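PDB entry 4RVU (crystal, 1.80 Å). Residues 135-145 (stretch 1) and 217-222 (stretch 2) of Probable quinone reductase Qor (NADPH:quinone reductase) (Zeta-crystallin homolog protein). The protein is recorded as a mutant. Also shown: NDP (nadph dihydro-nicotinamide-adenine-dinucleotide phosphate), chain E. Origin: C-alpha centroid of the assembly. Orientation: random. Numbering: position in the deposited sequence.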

# COMPACT_ATOMS: atom_id res chain seq x y z
N TYR A 135 -0.51 -6.75 -14.49
CA TYR A 135 0.23 -6.46 -13.26
C TYR A 135 -0.73 -6.06 -12.14
O TYR A 135 -0.48 -6.37 -10.96
CB TYR A 135 1.40 -5.47 -13.49
CG TYR A 135 1.09 -3.97 -13.48
CD1 TYR A 135 0.69 -3.32 -12.31
CD2 TYR A 135 1.29 -3.19 -14.63
CE1 TYR A 135 0.43 -1.97 -12.29
CE2 TYR A 135 1.05 -1.83 -14.61
CZ TYR A 135 0.62 -1.23 -13.43
OH TYR A 135 0.38 0.13 -13.39
N LEU A 136 -1.82 -5.41 -12.50
CA LEU A 136 -2.81 -5.01 -11.49
C LEU A 136 -3.46 -6.23 -10.83
O LEU A 136 -3.64 -6.25 -9.61
CB LEU A 136 -3.87 -4.09 -12.11
CG LEU A 136 -3.48 -2.63 -12.38
CD1 LEU A 136 -4.56 -1.88 -13.16
CD2 LEU A 136 -3.12 -1.89 -11.08
N LEU A 137 -3.79 -7.24 -11.64
CA LEU A 137 -4.51 -8.43 -11.17
C LEU A 137 -3.61 -9.54 -10.65
O LEU A 137 -4.07 -10.41 -9.92
CB LEU A 137 -5.37 -9.01 -12.29
CG LEU A 137 -6.54 -8.16 -12.75
CD1 LEU A 137 -7.12 -8.73 -14.02
CD2 LEU A 137 -7.59 -8.12 -11.67
N LYS A 138 -2.34 -9.54 -11.05
CA LYS A 138 -1.45 -10.64 -10.70
C LYS A 138 -0.36 -10.24 -9.71
O LYS A 138 0.19 -11.11 -9.02
CB LYS A 138 -0.80 -11.23 -11.96
CG LYS A 138 -1.77 -11.93 -12.91
CD LYS A 138 -2.15 -13.31 -12.39
CE LYS A 138 -3.14 -14.02 -13.33
NZ LYS A 138 -2.59 -14.24 -14.66
N SER A 139 -0.06 -8.95 -9.62
CA SER A 139 1.10 -8.47 -8.86
C SER A 139 0.75 -7.42 -7.80
O SER A 139 1.16 -7.55 -6.64
CB SER A 139 2.18 -7.91 -9.80
OG SER A 139 2.63 -8.91 -10.69
N VAL A 140 0.04 -6.38 -8.20
CA VAL A 140 -0.34 -5.33 -7.24
C VAL A 140 -1.30 -5.86 -6.17
O VAL A 140 -1.05 -5.72 -4.96
CB VAL A 140 -0.90 -4.08 -7.95
CG1 VAL A 140 -1.53 -3.13 -6.94
CG2 VAL A 140 0.20 -3.37 -8.73
N TYR A 141 -2.39 -6.45 -6.60
CA TYR A 141 -3.24 -7.23 -5.71
C TYR A 141 -3.56 -8.52 -6.44
O TYR A 141 -4.30 -8.50 -7.42
CB TYR A 141 -4.53 -6.49 -5.31
CG TYR A 141 -5.44 -7.43 -4.55
CD1 TYR A 141 -5.14 -7.81 -3.25
CD2 TYR A 141 -6.54 -8.01 -5.16
CE1 TYR A 141 -5.94 -8.71 -2.56
CE2 TYR A 141 -7.34 -8.91 -4.48
CZ TYR A 141 -7.03 -9.26 -3.18
OH TYR A 141 -7.83 -10.16 -2.51
N PRO A 142 -3.02 -9.65 -5.96
CA PRO A 142 -3.25 -10.91 -6.67
C PRO A 142 -4.65 -11.44 -6.40
O PRO A 142 -4.87 -12.08 -5.36
CB PRO A 142 -2.18 -11.85 -6.07
CG PRO A 142 -1.45 -11.04 -4.98
CD PRO A 142 -2.29 -9.83 -4.70
N VAL A 143 -5.57 -11.19 -7.32
CA VAL A 143 -6.96 -11.59 -7.12
C VAL A 143 -7.06 -13.11 -6.99
O VAL A 143 -6.27 -13.85 -7.58
CB VAL A 143 -7.89 -11.08 -8.23
CG1 VAL A 143 -7.93 -9.53 -8.24
CG2 VAL A 143 -7.47 -11.64 -9.60
N LYS A 144 -8.03 -13.56 -6.19
CA LYS A 144 -8.28 -14.99 -6.06
C LYS A 144 -9.76 -15.24 -6.28
O LYS A 144 -10.58 -14.32 -6.14
CB LYS A 144 -7.85 -15.47 -4.67
CG LYS A 144 -8.47 -14.67 -3.56
CD LYS A 144 -7.91 -15.07 -2.19
CE LYS A 144 -8.67 -14.38 -1.07
NZ LYS A 144 -8.52 -12.90 -1.09
N ARG A 145 -10.10 -16.47 -6.64
CA ARG A 145 -11.49 -16.82 -6.90
C ARG A 145 -12.28 -16.53 -5.63
O ARG A 145 -11.83 -16.87 -4.53
CB ARG A 145 -11.59 -18.29 -7.30
CG ARG A 145 -13.02 -18.79 -7.48
CD ARG A 145 -13.06 -20.19 -8.09
NE ARG A 145 -12.48 -20.22 -9.44
CZ ARG A 145 -13.13 -19.88 -10.55
NH1 ARG A 145 -14.40 -19.48 -10.48
NH2 ARG A 145 -12.53 -19.94 -11.73
N VAL A 217 -15.10 -4.33 -0.87
CA VAL A 217 -14.34 -5.08 -1.87
C VAL A 217 -12.89 -5.39 -1.44
O VAL A 217 -12.29 -4.63 -0.68
CB VAL A 217 -14.35 -4.35 -3.24
CG1 VAL A 217 -15.77 -4.37 -3.86
CG2 VAL A 217 -13.84 -2.92 -3.10
N GLN A 218 -12.34 -6.50 -1.91
CA GLN A 218 -10.97 -6.87 -1.55
C GLN A 218 -9.93 -5.92 -2.16
O GLN A 218 -8.82 -5.77 -1.64
CB GLN A 218 -10.66 -8.32 -1.95
CG GLN A 218 -11.10 -9.35 -0.92
CD GLN A 218 -12.60 -9.47 -0.82
OE1 GLN A 218 -13.30 -9.61 -1.83
NE2 GLN A 218 -13.12 -9.41 0.41
N ALA A 219 -10.30 -5.29 -3.27
CA ALA A 219 -9.43 -4.32 -3.93
C ALA A 219 -10.24 -3.34 -4.78
O ALA A 219 -11.29 -3.70 -5.31
CB ALA A 219 -8.40 -5.03 -4.80
N VAL A 220 -9.75 -2.12 -4.89
CA VAL A 220 -10.32 -1.17 -5.85
C VAL A 220 -9.25 -0.86 -6.89
O VAL A 220 -8.12 -0.54 -6.53
CB VAL A 220 -10.71 0.15 -5.19
CG1 VAL A 220 -11.15 1.16 -6.26
CG2 VAL A 220 -11.81 -0.07 -4.16
N TYR A 221 -9.61 -0.97 -8.16
CA TYR A 221 -8.73 -0.51 -9.22
C TYR A 221 -9.26 0.82 -9.72
O TYR A 221 -10.26 0.87 -10.44
CB TYR A 221 -8.65 -1.56 -10.33
CG TYR A 221 -8.03 -2.85 -9.84
CD1 TYR A 221 -6.65 -2.94 -9.63
CD2 TYR A 221 -8.81 -3.97 -9.58
CE1 TYR A 221 -6.07 -4.13 -9.17
CE2 TYR A 221 -8.24 -5.16 -9.13
CZ TYR A 221 -6.87 -5.23 -8.93
OH TYR A 221 -6.32 -6.42 -8.49
N ASP A 222 -8.59 1.90 -9.32
CA ASP A 222 -9.06 3.26 -9.59
C ASP A 222 -8.14 3.97 -10.58
O ASP A 222 -7.01 4.34 -10.25
CB ASP A 222 -9.18 4.05 -8.27
CG ASP A 222 -9.79 5.44 -8.44
OD1 ASP A 222 -9.56 6.10 -9.48
OD2 ASP A 222 -10.50 5.89 -7.52
PA NDP E . -9.82 4.94 -20.72
O1A NDP E . -10.08 4.28 -22.04
O2A NDP E . -10.22 4.26 -19.45
O5B NDP E . -10.47 6.41 -20.74
C5B NDP E . -10.63 7.15 -19.54
C4B NDP E . -12.02 6.87 -18.99
O4B NDP E . -12.15 7.33 -17.65
C3B NDP E . -13.08 7.60 -19.78
O3B NDP E . -13.54 6.83 -20.90
C2B NDP E . -14.18 7.82 -18.76
O2B NDP E . -15.17 6.81 -18.86
C1B NDP E . -13.49 7.75 -17.41
N9A NDP E . -13.53 9.11 -16.82
C8A NDP E . -14.13 9.45 -15.67
N7A NDP E . -14.00 10.77 -15.43
C5A NDP E . -13.32 11.31 -16.45
C6A NDP E . -12.85 12.66 -16.83
N6A NDP E . -13.08 13.72 -16.04
N1A NDP E . -12.17 12.79 -17.99
C2A NDP E . -11.93 11.73 -18.79
N3A NDP E . -12.33 10.48 -18.51
C4A NDP E . -13.02 10.21 -17.38
O3 NDP E . -8.25 5.30 -20.64
PN NDP E . -7.12 4.16 -20.65
O1N NDP E . -7.79 2.81 -20.70
O2N NDP E . -6.09 4.55 -21.67
O5D NDP E . -6.47 4.33 -19.19
C5D NDP E . -7.26 4.17 -18.02
C4D NDP E . -6.60 4.89 -16.85
O4D NDP E . -5.48 4.13 -16.39
C3D NDP E . -6.05 6.24 -17.28
O3D NDP E . -6.26 7.16 -16.20
C2D NDP E . -4.57 6.02 -17.46
O2D NDP E . -3.84 7.21 -17.15
C1D NDP E . -4.28 4.90 -16.48
N1N NDP E . -3.18 4.01 -16.87
C2N NDP E . -2.23 3.76 -15.97
C3N NDP E . -1.16 2.91 -16.25
C7N NDP E . -0.12 2.67 -15.20
O7N NDP E . 0.78 1.88 -15.42
N7N NDP E . -0.21 3.33 -14.05
C4N NDP E . -1.04 2.23 -17.60
C5N NDP E . -2.15 2.59 -18.48
C6N NDP E . -3.17 3.45 -18.08
P2B NDP E . -16.60 6.98 -18.14
O1X NDP E . -16.43 8.19 -17.26
O2X NDP E . -17.57 7.18 -19.27
O3X NDP E . -16.80 5.69 -17.40

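The end of a helix packs against a strand in a small, largely apolar contact organized around one tyrosine, Tyr221, whose hydroxyl is hydrogen-bonded to the backbone where the helix comes undone. The two segments bury 321 Å² between them, and their backbones stay well apart: the CA atoms of Leu136 and Tyr221 lie 7.8 Å from each other, those of Tyr141 and Ala219 7.1 Å. Side chains must therefore fill the gap, and the long, flat side chain of Tyr221 suits the task.

The helix does not end cleanly. Val140 N donates a hydrogen bond to Tyr135 O at 2.8 Å and Tyr141 N to Leu136 O at 3.3 Å, both spanning five residues, as in a wider pi-type turn. Tyr141 is then the first residue to leave helical phi/psi. Tyr221 reaches into this region and donates a hydrogen bond from its OH to Leu136 O, at 2.9 Å. That carbonyl thus accepts from both the tyrosine hydroxyl and Tyr141 N. Tyrosine fits here because its ring can lie among apolar groups while the hydroxyl at its tip satisfies a polar backbone atom.

Around that bond the ring is lined with hydrocarbon. Leu136, whose CA-to-CB bond points toward the strand, brings CB to 3.7 Å from Tyr221 CE1. Leu137 starts sideways, but its end comes nearer, with CD2 at 4.0 Å from Tyr221 CE2. Beyond the helix, Val143 places CG1 3.5 Å from Tyr221 OH, near the plane of the ring at its edge. The branched aliphatic side chains offer methyl groups for van der Waals packing.

Tyr141, whose CA-to-CB bond also points toward the second stretch, makes the second part of the contact, setting its ring against Gln218 and Ala219. Its CD2 lies 3.5 Å from Ala219 CB, and this lone methyl lets the larger ring come close to the strand. The chain turns a corner at Gln218, whose carbonyl O lies over one face of the Tyr141 ring, while Gln218 CB sits 3.4 Å from Tyr141 OH. The CA-to-CB bond of Gln218 points toward the first stretch, but the end of its side chain leads away, and OE1 finds a hydrogen bond elsewhere in the structure. Lys144 NZ donates a weak hydrogen bond to Tyr141 OH at 3.2 Å, linking two residues of the loop beside Gln218.

At the other end of the first stretch, Tyr135 takes no part in this packing; its OH donates a 2.7 Å hydrogen bond to O7N of the bound NADPH.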